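Local coordinates for hydrogenase expression/formation protein HypE (Desulfovibrio vulgaris subsp. vulgaris, PDB 2Z1U) that binds ATP and magnesium ions and probably acts in the maturation of hydrogenases, at residues R21-S24 with D25-R29. Residues are numbered along the deposited sequence; the frame is centred on the assembly and turned at random.
Sequences RLIS and DLFLR. With ATP (adenosine-5'-triphosphate), chain D.
Asp25 N bonds Arg21 O at 2.7 Å, a normal i to i+4 helix bond, before the helix widens into a pi-type turn. There Leu28 N bonds Ile23 O at 3.0 Å, five residues back and almost straight (N-H...O 176°). At the transition Leu22 O serves two amides, that of Leu26 and, weakly, that of Phe27. The wider turn lies beside the adenosine of ATP. Phe27, within it, and Ile23, just before it, both touch the nucleotide. Ile23 reaches the base with CD1, 3.2 Å from ATP C8, while its CG2 branch lies by the ribose oxygen O4'. The same Ile23 CG2 is also 3.8 Å from Leu28 CD1, where the two side chains cross at a slant. The Phe27 ring presents one face to the adenine amino group: ATP N6 sits 3.3 Å above the ring plane, over its centre. With CG anti to its own carbonyl carbon (chi1 -64°), the ring lies against the adenine edge that carries N6. Helix 17-31 thus forms one wall of the nucleotide site of this PurM-like fold. Thr127, Gly128 and Thr130 of the same chain also bind this ATP, as do Thr222 and Arg223 of the second subunit, so the site lies between subunits. Away from the nucleotide, Leu22 and Leu26 run side by side, their CD2 methyls 3.6 Å apart, and Leu26 packs on Leu107 and Val111 of helix 104-121. Leu22 CD1 rests near Phe27 CE2. Arg29 folds back so that NH1 donates to Asp25 O in the carbonyl plane, while NH2 forms a salt bridge with Glu108.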
# COMPACT_ATOMS: atom_id res chain seq x y z
N ARG A 21 17.07 11.64 5.89
CA ARG A 21 18.36 11.01 5.57
C ARG A 21 18.20 9.53 5.15
O ARG A 21 18.73 9.10 4.13
CB ARG A 21 19.29 11.13 6.78
CG ARG A 21 20.74 10.84 6.48
CD ARG A 21 21.72 11.56 7.45
NE ARG A 21 21.42 11.38 8.88
CZ ARG A 21 21.47 10.22 9.54
NH1 ARG A 21 21.76 9.08 8.91
NH2 ARG A 21 21.18 10.19 10.83
N LEU A 22 17.45 8.76 5.95
CA LEU A 22 17.18 7.36 5.61
C LEU A 22 16.55 7.27 4.22
O LEU A 22 16.98 6.47 3.40
CB LEU A 22 16.22 6.75 6.63
CG LEU A 22 16.32 5.31 7.13
CD1 LEU A 22 14.95 4.79 7.44
CD2 LEU A 22 17.10 4.33 6.23
N ILE A 23 15.54 8.10 3.96
CA ILE A 23 14.83 8.11 2.68
C ILE A 23 15.79 8.42 1.52
O ILE A 23 15.84 7.66 0.55
CB ILE A 23 13.62 9.08 2.69
CG1 ILE A 23 12.51 8.54 3.59
CG2 ILE A 23 13.09 9.30 1.27
CD1 ILE A 23 11.39 9.56 3.87
N SER A 24 16.56 9.51 1.61
CA SER A 24 17.51 9.84 0.53
C SER A 24 18.69 8.88 0.41
O SER A 24 19.03 8.45 -0.70
CB SER A 24 18.00 11.29 0.62
OG SER A 24 16.94 12.17 0.22
N ASP A 25 19.31 8.54 1.53
CA ASP A 25 20.57 7.80 1.49
C ASP A 25 20.40 6.30 1.29
O ASP A 25 21.32 5.63 0.84
CB ASP A 25 21.41 8.06 2.74
CG ASP A 25 21.83 9.53 2.88
OD1 ASP A 25 21.56 10.35 1.97
OD2 ASP A 25 22.43 9.85 3.92
N LEU A 26 19.23 5.76 1.63
CA LEU A 26 19.00 4.33 1.46
C LEU A 26 18.00 4.03 0.35
O LEU A 26 18.37 3.41 -0.65
CB LEU A 26 18.56 3.67 2.77
CG LEU A 26 18.29 2.15 2.69
CD1 LEU A 26 19.56 1.37 2.33
CD2 LEU A 26 17.69 1.64 3.98
N PHE A 27 16.76 4.45 0.55
CA PHE A 27 15.66 4.08 -0.36
C PHE A 27 15.86 4.64 -1.77
O PHE A 27 15.87 3.88 -2.74
CB PHE A 27 14.29 4.47 0.21
CG PHE A 27 13.94 3.75 1.48
CD1 PHE A 27 13.77 2.36 1.50
CD2 PHE A 27 13.74 4.46 2.67
CE1 PHE A 27 13.44 1.69 2.68
CE2 PHE A 27 13.41 3.80 3.86
CZ PHE A 27 13.27 2.41 3.87
N LEU A 28 16.05 5.96 -1.87
CA LEU A 28 16.30 6.62 -3.17
C LEU A 28 17.55 6.10 -3.85
O LEU A 28 17.59 5.98 -5.08
CB LEU A 28 16.43 8.14 -3.00
CG LEU A 28 15.15 8.92 -3.27
CD1 LEU A 28 14.00 8.47 -2.35
CD2 LEU A 28 15.42 10.42 -3.16
N ARG A 29 18.57 5.79 -3.06
CA ARG A 29 19.83 5.30 -3.62
C ARG A 29 19.59 4.00 -4.37
O ARG A 29 20.01 3.84 -5.52
CB ARG A 29 20.87 5.11 -2.52
CG ARG A 29 22.29 4.98 -3.04
CD ARG A 29 23.30 4.90 -1.90
NE ARG A 29 23.60 3.50 -1.60
CZ ARG A 29 23.24 2.85 -0.50
NH1 ARG A 29 22.55 3.45 0.46
NH2 ARG A 29 23.58 1.57 -0.35
PG ATP D . 3.69 11.33 6.57
O1G ATP D . 4.01 9.86 6.25
O2G ATP D . 4.49 11.84 7.73
O3G ATP D . 2.20 11.64 6.67
PB ATP D . 4.09 12.15 3.80
O1B ATP D . 3.45 10.77 3.55
O2B ATP D . 3.49 13.33 3.11
O3B ATP D . 4.22 12.30 5.39
PA ATP D . 6.70 11.00 3.82
O1A ATP D . 7.47 11.69 4.95
O2A ATP D . 6.11 9.69 4.25
O3A ATP D . 5.60 12.06 3.24
O5' ATP D . 7.57 10.86 2.52
C5' ATP D . 8.49 11.87 2.09
C4' ATP D . 9.00 11.45 0.73
O4' ATP D . 9.81 10.28 0.93
C3' ATP D . 7.88 11.05 -0.22
O3' ATP D . 8.24 11.50 -1.54
C2' ATP D . 7.87 9.52 -0.20
O2' ATP D . 7.48 9.01 -1.48
C1' ATP D . 9.34 9.18 0.13
N9 ATP D . 9.49 7.93 0.92
C8 ATP D . 9.25 7.76 2.23
N7 ATP D . 9.53 6.49 2.60
C5 ATP D . 9.91 5.85 1.49
C6 ATP D . 10.34 4.47 1.15
N6 ATP D . 10.37 3.53 2.12
N1 ATP D . 10.68 4.21 -0.11
C2 ATP D . 10.65 5.12 -1.10
N3 ATP D . 10.28 6.40 -0.85
C4 ATP D . 9.91 6.79 0.40